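Local coordinates for protein ArtJ (Geobacillus stearothermophilus, PDB 2PVU) that binds the basic amino acids arginine, lysine and histidine and probably delivers them to the ABC transporter Art(MP)2, at residues A94-K99 and Q116-S121; P123-T128 and K259-E264; A161-F166 and I172-T177. One frame throughout, in Å; residues are numbered along the deposited sequence. Where two conformers were deposited one is given.

Contact 1: residues A94-K99 and Q116-S121; sequences ASLQSK and QSYDFS
Leu96 and Gln97, on consecutive positions near the C-terminal end of helix 89-98, receive the ring of Tyr118 from strand 118-120. This is helix-on-strand packing within one lobe of a family 3 solute-binding protein, and it illustrates how a tyrosine can be apolar along its ring and polar at its end.

The apolar part is carried by the CD1 and CE1 atoms of the ring. Leu96 presents its CB, not its branched tip, to the ring, 3.7 Å from Tyr118 CE1 and slightly farther from CD1. Gln97 adds the aliphatic base of its chain: CG lies 3.7 Å from Tyr118 CE1. Both carbons approach obliquely. With CG beside its own backbone N (chi1 -48°), Tyr118 reaches out from the strand toward the helix, and its chain crosses that of Gln97 at about a right angle. The Leu96 side chain also touches Ile229 and Pro231 of strand 224-231; Tyr118 likewise rests on Ile229.

The polar part gathers at the hydroxyl. Tyr118 OH is hydrogen-bonded to the carbonyl oxygen of Phe93, one helical turn before Gln97, which ties the buried ring to the helix backbone. A phenylalanine here would probably keep much of the ring packing but leave Phe93 O without this partner. The amide plane of Gln97 is turned 52° from that of the ring. Its chain, extended beyond CG, carries the amide to the hydroxyl, where Gln97 OE1 lies 3.3 Å from Tyr118 OH.

Contact 2: residues P123-T128 and K259-E264; sequences PYFEAT and KWFGKE. With SO4 (sulfate ion), chain C.
Phe125 brings the CE1 and CZ atoms of its ring against CE2 and CZ of Phe261, joining strand 125-134 to the last turn of helix 252-261. The strand runs antiparallel to strand 224-231, an arrangement consistent with the paired connecting strands between the two lobes of solute-binding proteins of ABC transporters. The contact is thus an example of a C-terminal helix docked on such a strand through aromatic residues: between the two segments it is carried by Phe125 and Phe261, and Tyr253 of the same helix also meets the strand segment, touching Phe125 and hydrogen-bonding through its OH to Tyr124 O.

The two side chains come from opposite directions. Phe125 CZ and Phe261 CZ are 3.6 Å apart. The rings meet obliquely, planes at 44°, with their centroids separated by 5.4 Å. Reach makes it possible, since the nearest CA atoms, those of Phe125 and Phe261, are still 12.2 Å apart. On the strand, CG is anti to the backbone N (chi1 -152°), carrying the ring out toward the helix. Phe125 is buried in a larger aromatic cluster: Phe55 and Phe66 meet it edge-to-face, and its ring also meets that of Tyr226, a residue of the lysine pocket. Phe261 continues the cluster to Tyr257 and touches Pro54. Directly after it the helix ends at Gly262, which has positive phi.

A sulfate ion, probably from the crystallisation liquor, sits beside the strand. Its O1 lies over one face of the Phe125 ring, displaced toward the rim and 3.9 Å from CE1. Lys266 N also binds the ion by a hydrogen bond, whereas the backbone of the strand holds it only weakly, through Glu126 N to sulfate O2 at 3.4 Å with an N-H...O angle of 155°.

Contact 3: residues A161-F166 and I172-T177; sequences AAEKLF and IKKFET
Ala162 and Ile172 mark the nearest approach of the two backbones, their CA atoms 7.2 Å apart, where helix 161-166 lies across from strand 172-175. The axes of these short segments pass 10.1 Å from each other and run almost antiparallel, at 168°. This is the second half of a beta-alpha-beta unit: the chain runs along the helix, turns in a short loop and comes back as a strand whose Ile172 packs against the helix.

Ile172 makes the apolar part of the contact. Its CG1 branch stands beside the backbone N (chi1 -62°) and, being extended, carries the terminal CD1 to the helix. There CD1 is 3.8 Å from Ala162 CB and 3.6 Å from Glu163 CG, so the methyl fits between two consecutive helical residues. The small Ala162 lets it come as close as 3.7 Å to the backbone carbon Ala162 C.

Beyond the isoleucine, Glu163 and Lys174 cross at about a right angle on the more exposed flank. Lys174 is extended until a bend at chi4, so that its CE and NZ lie equally far, 3.8 Å, from Glu163 OE2. The ion pair is therefore a long one. The same carboxylate oxygen accepts a hydrogen bond from Gln159 NE2, one turn earlier, which is likely to steady it more than the lysine does.

Strand 150-153 completes the unit: it pairs in parallel with strand 172-175, and its Val152 touches both Ile172 and Lys174, while on the following helix 178-186 Val180, Ala181 and Glu184 pack against Phe175.

In the fold
The three contacts all reach the same branched mixed sheet, with centres 22 to 24 Å apart and no direct touch between them. Contacts 1 and 2 follow each other along the chain, strand 118-120 leading into strand 125-134. Contact 3 is nested in the long loop that contact 2 closes, on the opposite side of the chain's centre. The bound lysine lies about 10 Å from the side chain of Tyr118, 9 Å from Phe125 and 11 Å from Glu163. None of these lines the pocket, but Tyr226 does, on strand 224-231, which pairs with the strands of contacts 1 and 2. So do Gln153, on strand 150-153, which pairs with strand 172-175, and Thr157, which starts helix 157-166 of contact 3.

Contact 1: residues A94-K99 and Q116-S121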
loop_
_atom_site.group_PDB
_atom_site.type_symbol
_atom_site.label_atom_id
_atom_site.label_comp_id
_atom_site.label_asym_id
_atom_site.label_seq_id
_atom_site.Cartn_x
_atom_site.Cartn_y
_atom_site.Cartn_z
ATOM N N ALA A 94 2.701 10.732 10.764
ATOM C CA ALA A 94 3.039 11.618 11.864
ATOM C C ALA A 94 4.432 11.340 12.416
ATOM O O ALA A 94 5.176 12.282 12.679
ATOM C CB ALA A 94 1.996 11.523 12.979
ATOM N N SER A 95 4.777 10.053 12.562
ATOM C CA SER A 95 6.046 9.589 13.118
ATOM C C SER A 95 7.227 9.768 12.168
ATOM O O SER A 95 8.358 9.927 12.619
ATOM C CB SER A 95 5.922 8.099 13.462
ATOM O OG SER A 95 5.164 7.977 14.656
ATOM N N LEU A 96 6.971 9.740 10.868
ATOM C CA LEU A 96 7.990 10.094 9.877
ATOM C C LEU A 96 8.302 11.569 9.989
ATOM O O LEU A 96 9.479 11.972 9.933
ATOM C CB LEU A 96 7.556 9.761 8.427
ATOM C CG LEU A 96 7.529 8.247 8.140
ATOM C CD1 LEU A 96 6.632 7.945 6.957
ATOM C CD2 LEU A 96 8.959 7.748 7.903
ATOM N N GLN A 97 7.279 12.377 10.176
ATOM C CA GLN A 97 7.500 13.817 10.319
ATOM C C GLN A 97 8.339 14.203 11.583
ATOM O O GLN A 97 9.224 15.060 11.506
ATOM C CB GLN A 97 6.164 14.569 10.322
ATOM C CG GLN A 97 5.391 14.593 8.994
ATOM C CD GLN A 97 4.458 15.828 8.832
ATOM O OE1 GLN A 97 3.668 15.900 7.869
ATOM N NE2 GLN A 97 4.558 16.795 9.751
ATOM N N SER A 98 8.054 13.573 12.720
ATOM C CA SER A 98 8.814 13.785 13.953
ATOM C C SER A 98 10.172 13.059 13.971
ATOM O O SER A 98 11.020 13.310 14.868
ATOM C CB SER A 98 7.981 13.302 15.133
ATOM O OG SER A 98 7.865 11.883 15.084
ATOM N N LYS A 99 10.375 12.174 12.991
ATOM C CA LYS A 99 11.532 11.261 12.871
ATOM C C LYS A 99 11.603 10.216 14.002
ATOM O O LYS A 99 12.653 9.592 14.223
ATOM C CB LYS A 99 12.881 12.002 12.706
ATOM C CG LYS A 99 12.907 13.070 11.612
ATOM C CD LYS A 99 14.240 13.823 11.621
ATOM C CE LYS A 99 14.266 14.962 10.615
ATOM N NZ LYS A 99 15.217 16.048 11.075
ATOM N N GLN A 116 6.690 16.540 -1.079
ATOM C CA GLN A 116 6.903 17.839 -0.438
ATOM C C GLN A 116 7.337 17.682 1.013
ATOM O O GLN A 116 8.022 18.548 1.569
ATOM C CB GLN A 116 5.648 18.691 -0.478
ATOM C CG GLN A 116 5.369 19.277 -1.837
ATOM C CD GLN A 116 4.075 20.066 -1.844
ATOM O OE1 GLN A 116 3.262 19.989 -0.902
ATOM N NE2 GLN A 116 3.877 20.835 -2.901
ATOM N N SER A 117 6.942 16.572 1.627
ATOM C CA SER A 117 7.159 16.367 3.058
ATOM C C SER A 117 8.068 15.195 3.375
ATOM O O SER A 117 8.633 15.135 4.474
ATOM C CB SER A 117 5.818 16.176 3.776
ATOM O OG SER A 117 5.131 17.407 3.820
ATOM N N TYR A 118 8.207 14.267 2.436
ATOM C CA TYR A 118 8.974 13.030 2.670
ATOM C C TYR A 118 9.861 12.740 1.471
ATOM O O TYR A 118 9.694 13.355 0.407
ATOM C CB TYR A 118 8.039 11.822 2.875
ATOM C CG TYR A 118 6.940 12.099 3.867
ATOM C CD1 TYR A 118 7.179 12.049 5.252
ATOM C CD2 TYR A 118 5.661 12.408 3.424
ATOM C CE1 TYR A 118 6.145 12.313 6.178
ATOM C CE2 TYR A 118 4.624 12.678 4.340
ATOM C CZ TYR A 118 4.875 12.633 5.700
ATOM O OH TYR A 118 3.821 12.899 6.563
ATOM N N ASP A 119 10.820 11.837 1.648
ATOM C CA ASP A 119 11.612 11.304 0.529
ATOM C C ASP A 119 11.163 9.881 0.266
ATOM O O ASP A 119 10.707 9.195 1.197
ATOM C CB ASP A 119 13.098 11.300 0.893
ATOM C CG ASP A 119 13.732 12.660 0.773
ATOM O OD1 ASP A 119 13.164 13.578 0.140
ATOM O OD2 ASP A 119 14.829 12.806 1.321
ATOM N N PHE A 120 11.291 9.429 -0.982
ATOM C CA PHE A 120 10.961 8.043 -1.360
ATOM C C PHE A 120 12.135 7.334 -1.974
ATOM O O PHE A 120 12.991 7.982 -2.633
ATOM C CB PHE A 120 9.818 8.016 -2.398
ATOM C CG PHE A 120 8.450 8.399 -1.825
ATOM C CD1 PHE A 120 7.661 7.438 -1.229
ATOM C CD2 PHE A 120 8.000 9.701 -1.854
ATOM C CE1 PHE A 120 6.382 7.740 -0.696
ATOM C CE2 PHE A 120 6.716 10.022 -1.316
ATOM C CZ PHE A 120 5.933 9.058 -0.730
ATOM N N SER A 121 12.163 6.007 -1.797
ATOM C CA SER A 121 13.055 5.149 -2.565
ATOM C C SER A 121 12.632 5.157 -4.051
ATOM O O SER A 121 11.532 5.669 -4.399
ATOM C CB SER A 121 12.993 3.702 -2.013
ATOM O OG SER A 121 11.772 3.046 -2.386
#

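Contact 2: residues P123-T128 and K259-E264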
loop_
_atom_site.group_PDB
_atom_site.type_symbol
_atom_site.label_atom_id
_atom_site.label_comp_id
_atom_site.label_asym_id
_atom_site.label_seq_id
_atom_site.Cartn_x
_atom_site.Cartn_y
_atom_site.Cartn_z
ATOM N N PRO A 123 11.006 3.279 -7.225
ATOM C CA PRO A 123 9.779 2.454 -7.088
ATOM C C PRO A 123 10.063 0.977 -6.992
ATOM O O PRO A 123 11.027 0.484 -7.578
ATOM C CB PRO A 123 8.996 2.739 -8.366
ATOM C CG PRO A 123 9.820 3.590 -9.235
ATOM C CD PRO A 123 11.072 4.020 -8.504
ATOM N N TYR A 124 9.230 0.260 -6.263
ATOM C CA TYR A 124 9.400 -1.189 -6.186
ATOM C C TYR A 124 8.159 -1.966 -6.582
ATOM O O TYR A 124 8.142 -3.192 -6.479
ATOM C CB TYR A 124 9.871 -1.605 -4.760
ATOM C CG TYR A 124 8.798 -1.478 -3.659
ATOM C CD1 TYR A 124 7.794 -2.443 -3.498
ATOM C CD2 TYR A 124 8.797 -0.379 -2.801
ATOM C CE1 TYR A 124 6.779 -2.326 -2.481
ATOM C CE2 TYR A 124 7.790 -0.228 -1.795
ATOM C CZ TYR A 124 6.812 -1.185 -1.632
ATOM O OH TYR A 124 5.859 -1.029 -0.639
ATOM N N PHE A 125 7.090 -1.297 -6.993
ATOM C CA PHE A 125 5.833 -2.022 -7.364
ATOM C C PHE A 125 4.997 -1.060 -8.181
ATOM O O PHE A 125 5.096 0.144 -7.977
ATOM C CB PHE A 125 5.061 -2.377 -6.070
ATOM C CG PHE A 125 4.208 -3.607 -6.200
ATOM C CD1 PHE A 125 4.774 -4.867 -6.008
ATOM C CD2 PHE A 125 2.855 -3.506 -6.520
ATOM C CE1 PHE A 125 3.970 -6.042 -6.136
ATOM C CE2 PHE A 125 2.044 -4.668 -6.637
ATOM C CZ PHE A 125 2.631 -5.937 -6.446
ATOM N N GLU A 126 4.179 -1.581 -9.108
ATOM C CA GLU A 126 3.219 -0.722 -9.813
ATOM C C GLU A 126 1.820 -1.218 -9.512
ATOM O O GLU A 126 1.561 -2.448 -9.453
ATOM C CB GLU A 126 3.446 -0.653 -11.334
ATOM C CG GLU A 126 2.569 0.448 -12.013
ATOM C CD GLU A 126 2.682 0.504 -13.550
ATOM O OE1 GLU A 126 3.401 -0.318 -14.134
ATOM O OE2 GLU A 126 2.048 1.395 -14.165
ATOM N N ALA A 127 0.926 -0.265 -9.305
ATOM C CA ALA A 127 -0.443 -0.570 -8.871
ATOM C C ALA A 127 -1.444 0.421 -9.469
ATOM O O ALA A 127 -1.059 1.372 -10.141
ATOM C CB ALA A 127 -0.493 -0.503 -7.313
ATOM N N THR A 128 -2.739 0.196 -9.184
ATOM C CA THR A 128 -3.740 1.162 -9.556
ATOM C C THR A 128 -4.891 1.010 -8.550
ATOM O O THR A 128 -5.042 -0.037 -7.939
ATOM C CB THR A 128 -4.264 0.928 -11.009
ATOM O OG1 THR A 128 -5.250 1.914 -11.317
ATOM C CG2 THR A 128 -4.880 -0.462 -11.162
ATOM N N LYS A 259 6.367 -15.714 -4.795
ATOM C CA LYS A 259 5.815 -16.210 -3.527
ATOM C C LYS A 259 4.422 -15.646 -3.310
ATOM O O LYS A 259 3.476 -16.393 -3.070
ATOM C CB LYS A 259 6.727 -15.833 -2.349
ATOM C CG LYS A 259 6.308 -16.445 -1.017
ATOM C CD LYS A 259 7.211 -15.934 0.109
ATOM C CE LYS A 259 6.676 -16.382 1.456
ATOM N NZ LYS A 259 7.350 -15.649 2.574
ATOM N N TRP A 260 4.283 -14.334 -3.457
ATOM C CA TRP A 260 3.066 -13.650 -3.058
ATOM C C TRP A 260 1.992 -13.582 -4.140
ATOM O O TRP A 260 0.800 -13.531 -3.826
ATOM C CB TRP A 260 3.406 -12.266 -2.481
ATOM C CG TRP A 260 4.093 -12.445 -1.144
ATOM C CD1 TRP A 260 5.439 -12.446 -0.900
ATOM C CD2 TRP A 260 3.459 -12.717 0.114
ATOM N NE1 TRP A 260 5.683 -12.697 0.435
ATOM C CE2 TRP A 260 4.485 -12.863 1.080
ATOM C CE3 TRP A 260 2.115 -12.839 0.525
ATOM C CZ2 TRP A 260 4.215 -13.120 2.449
ATOM C CZ3 TRP A 260 1.848 -13.117 1.895
ATOM C CH2 TRP A 260 2.891 -13.243 2.831
ATOM N N PHE A 261 2.406 -13.617 -5.403
ATOM C CA PHE A 261 1.479 -13.392 -6.507
ATOM C C PHE A 261 1.365 -14.532 -7.497
ATOM O O PHE A 261 0.476 -14.516 -8.338
ATOM C CB PHE A 261 1.835 -12.081 -7.208
ATOM C CG PHE A 261 1.758 -10.912 -6.302
ATOM C CD1 PHE A 261 0.521 -10.424 -5.897
ATOM C CD2 PHE A 261 2.919 -10.329 -5.774
ATOM C CE1 PHE A 261 0.430 -9.365 -5.012
ATOM C CE2 PHE A 261 2.833 -9.248 -4.889
ATOM C CZ PHE A 261 1.589 -8.759 -4.515
ATOM N N GLY A 262 2.263 -15.507 -7.397
ATOM C CA GLY A 262 2.194 -16.733 -8.177
ATOM C C GLY A 262 2.485 -16.585 -9.654
ATOM O O GLY A 262 2.143 -17.444 -10.441
ATOM N N LYS A 263 3.102 -15.478 -10.038
ATOM C CA LYS A 263 3.433 -15.212 -11.438
ATOM C C LYS A 263 4.700 -14.368 -11.460
ATOM O O LYS A 263 5.108 -13.867 -10.419
ATOM C CB LYS A 263 2.283 -14.468 -12.126
ATOM C CG LYS A 263 1.937 -13.101 -11.511
ATOM C CD LYS A 263 0.700 -12.568 -12.187
ATOM C CE LYS A 263 0.364 -11.180 -11.689
ATOM N NZ LYS A 263 -1.074 -10.911 -12.047
ATOM N N GLU A 264 5.320 -14.239 -12.637
ATOM C CA GLU A 264 6.504 -13.375 -12.812
ATOM C C GLU A 264 6.149 -11.887 -12.805
ATOM O O GLU A 264 5.097 -11.496 -13.315
ATOM C CB GLU A 264 7.235 -13.723 -14.117
ATOM C CG GLU A 264 7.591 -15.194 -14.262
ATOM C CD GLU A 264 8.780 -15.633 -13.405
ATOM O OE1 GLU A 264 9.566 -14.777 -12.935
ATOM O OE2 GLU A 264 8.934 -16.862 -13.214
HETATM S S SO4 C . 4.990 -5.512 -10.920
HETATM O O1 SO4 C . 4.862 -6.507 -9.866
HETATM O O2 SO4 C . 3.809 -4.610 -10.688
HETATM O O3 SO4 C . 4.947 -6.260 -12.206
HETATM O O4 SO4 C . 6.289 -4.803 -10.739
#

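Contact 3: residues A161-F166 and I172-T177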
loop_
_atom_site.group_PDB
_atom_site.type_symbol
_atom_site.label_atom_id
_atom_site.label_comp_id
_atom_site.label_asym_id
_atom_site.label_seq_id
_atom_site.Cartn_x
_atom_site.Cartn_y
_atom_site.Cartn_z
ATOM N N ALA A 161 -8.693 9.788 -5.254
ATOM C CA ALA A 161 -9.409 9.557 -6.498
ATOM C C ALA A 161 -10.924 9.830 -6.321
ATOM O O ALA A 161 -11.555 10.410 -7.208
ATOM C CB ALA A 161 -9.148 8.129 -7.041
ATOM N N ALA A 162 -11.483 9.449 -5.160
ATOM C CA ALA A 162 -12.906 9.621 -4.912
ATOM C C ALA A 162 -13.217 11.129 -4.850
ATOM O O ALA A 162 -14.194 11.589 -5.431
ATOM C CB ALA A 162 -13.298 8.896 -3.602
ATOM N N GLU A 163 -12.347 11.888 -4.193
ATOM C CA GLU A 163 -12.561 13.333 -4.063
ATOM C C GLU A 163 -12.385 14.046 -5.379
ATOM O O GLU A 163 -13.128 14.970 -5.681
ATOM C CB GLU A 163 -11.640 13.926 -3.005
ATOM C CG GLU A 163 -12.016 13.432 -1.621
ATOM C CD GLU A 163 -11.088 13.900 -0.530
ATOM O OE1 GLU A 163 -9.961 14.286 -0.853
ATOM O OE2 GLU A 163 -11.496 13.875 0.656
ATOM N N LYS A 164 -11.414 13.607 -6.175
ATOM C CA LYS A 164 -11.186 14.170 -7.511
ATOM C C LYS A 164 -12.369 13.940 -8.443
ATOM O O LYS A 164 -12.688 14.809 -9.245
ATOM C CB LYS A 164 -9.927 13.567 -8.134
ATOM C CG LYS A 164 -8.673 14.392 -7.906
ATOM C CD LYS A 164 -7.433 13.599 -8.302
ATOM C CE LYS A 164 -6.159 14.450 -8.173
ATOM N NZ LYS A 164 -6.380 15.614 -7.257
ATOM N N LEU A 165 -12.977 12.755 -8.362
ATOM C CA LEU A 165 -14.094 12.371 -9.226
ATOM C C LEU A 165 -15.416 13.020 -8.842
ATOM O O LEU A 165 -16.221 13.336 -9.722
ATOM C CB LEU A 165 -14.281 10.854 -9.249
ATOM C CG LEU A 165 -13.229 9.957 -9.918
ATOM C CD1 LEU A 165 -13.532 8.507 -9.613
ATOM C CD2 LEU A 165 -13.115 10.199 -11.437
ATOM N N PHE A 166 -15.639 13.205 -7.537
ATOM C CA PHE A 166 -16.963 13.608 -7.015
ATOM C C PHE A 166 -16.966 14.851 -6.129
ATOM O O PHE A 166 -18.034 15.385 -5.816
ATOM C CB PHE A 166 -17.594 12.437 -6.257
ATOM C CG PHE A 166 -17.567 11.147 -7.029
ATOM C CD1 PHE A 166 -18.311 11.009 -8.207
ATOM C CD2 PHE A 166 -16.771 10.092 -6.610
ATOM C CE1 PHE A 166 -18.273 9.832 -8.927
ATOM C CE2 PHE A 166 -16.724 8.907 -7.326
ATOM C CZ PHE A 166 -17.470 8.778 -8.474
ATOM N N ILE A 172 -18.214 10.272 1.016
ATOM C CA ILE A 172 -16.946 9.585 1.064
ATOM C C ILE A 172 -16.710 9.277 2.528
ATOM O O ILE A 172 -16.599 10.182 3.346
ATOM C CB ILE A 172 -15.818 10.451 0.464
ATOM C CG1 ILE A 172 -16.143 10.729 -1.022
ATOM C CG2 ILE A 172 -14.444 9.784 0.705
ATOM C CD1 ILE A 172 -15.168 11.673 -1.704
ATOM N N LYS A 173 -16.711 8.000 2.862
ATOM C CA LYS A 173 -16.542 7.592 4.237
ATOM C C LYS A 173 -15.102 7.117 4.433
ATOM O O LYS A 173 -14.613 6.272 3.682
ATOM C CB LYS A 173 -17.501 6.464 4.602
ATOM C CG LYS A 173 -18.972 6.704 4.217
ATOM C CD LYS A 173 -19.564 7.776 5.076
ATOM C CE LYS A 173 -21.081 7.860 4.934
ATOM N NZ LYS A 173 -21.482 9.131 5.615
ATOM N N LYS A 174 -14.442 7.652 5.454
ATOM C CA LYS A 174 -13.005 7.426 5.637
ATOM C C LYS A 174 -12.749 6.566 6.860
ATOM O O LYS A 174 -13.336 6.843 7.944
ATOM C CB LYS A 174 -12.273 8.773 5.777
ATOM C CG LYS A 174 -12.417 9.727 4.599
ATOM C CD LYS A 174 -12.010 11.130 5.028
ATOM C CE LYS A 174 -12.166 12.153 3.920
ATOM N NZ LYS A 174 -13.549 12.264 3.407
ATOM N N PHE A 175 -11.890 5.547 6.720
ATOM C CA PHE A 175 -11.591 4.614 7.816
ATOM C C PHE A 175 -10.091 4.525 8.085
ATOM O O PHE A 175 -9.295 4.763 7.184
ATOM C CB PHE A 175 -12.170 3.239 7.480
ATOM C CG PHE A 175 -13.642 3.315 7.167
ATOM C CD1 PHE A 175 -14.564 3.479 8.185
ATOM C CD2 PHE A 175 -14.071 3.373 5.861
ATOM C CE1 PHE A 175 -15.917 3.586 7.891
ATOM C CE2 PHE A 175 -15.425 3.493 5.542
ATOM C CZ PHE A 175 -16.344 3.620 6.587
ATOM N N GLU A 176 -9.708 4.188 9.315
ATOM C CA GLU A 176 -8.272 4.198 9.656
ATOM C C GLU A 176 -7.517 3.015 9.061
ATOM O O GLU A 176 -6.290 3.093 8.913
ATOM C CB GLU A 176 -8.086 4.249 11.200
ATOM C CG GLU A 176 -6.637 4.277 11.672
ATOM C CD GLU A 176 -5.813 5.390 11.061
ATOM O OE1 GLU A 176 -6.355 6.489 10.725
ATOM O OE2 GLU A 176 -4.588 5.157 10.957
ATOM N N THR A 177 -8.237 1.936 8.724
ATOM C CA THR A 177 -7.646 0.806 7.954
ATOM C C THR A 177 -8.492 0.493 6.732
ATOM O O THR A 177 -9.730 0.711 6.737
ATOM C CB THR A 177 -7.515 -0.461 8.786
ATOM O OG1 THR A 177 -8.808 -0.908 9.214
ATOM C CG2 THR A 177 -6.633 -0.232 10.022
#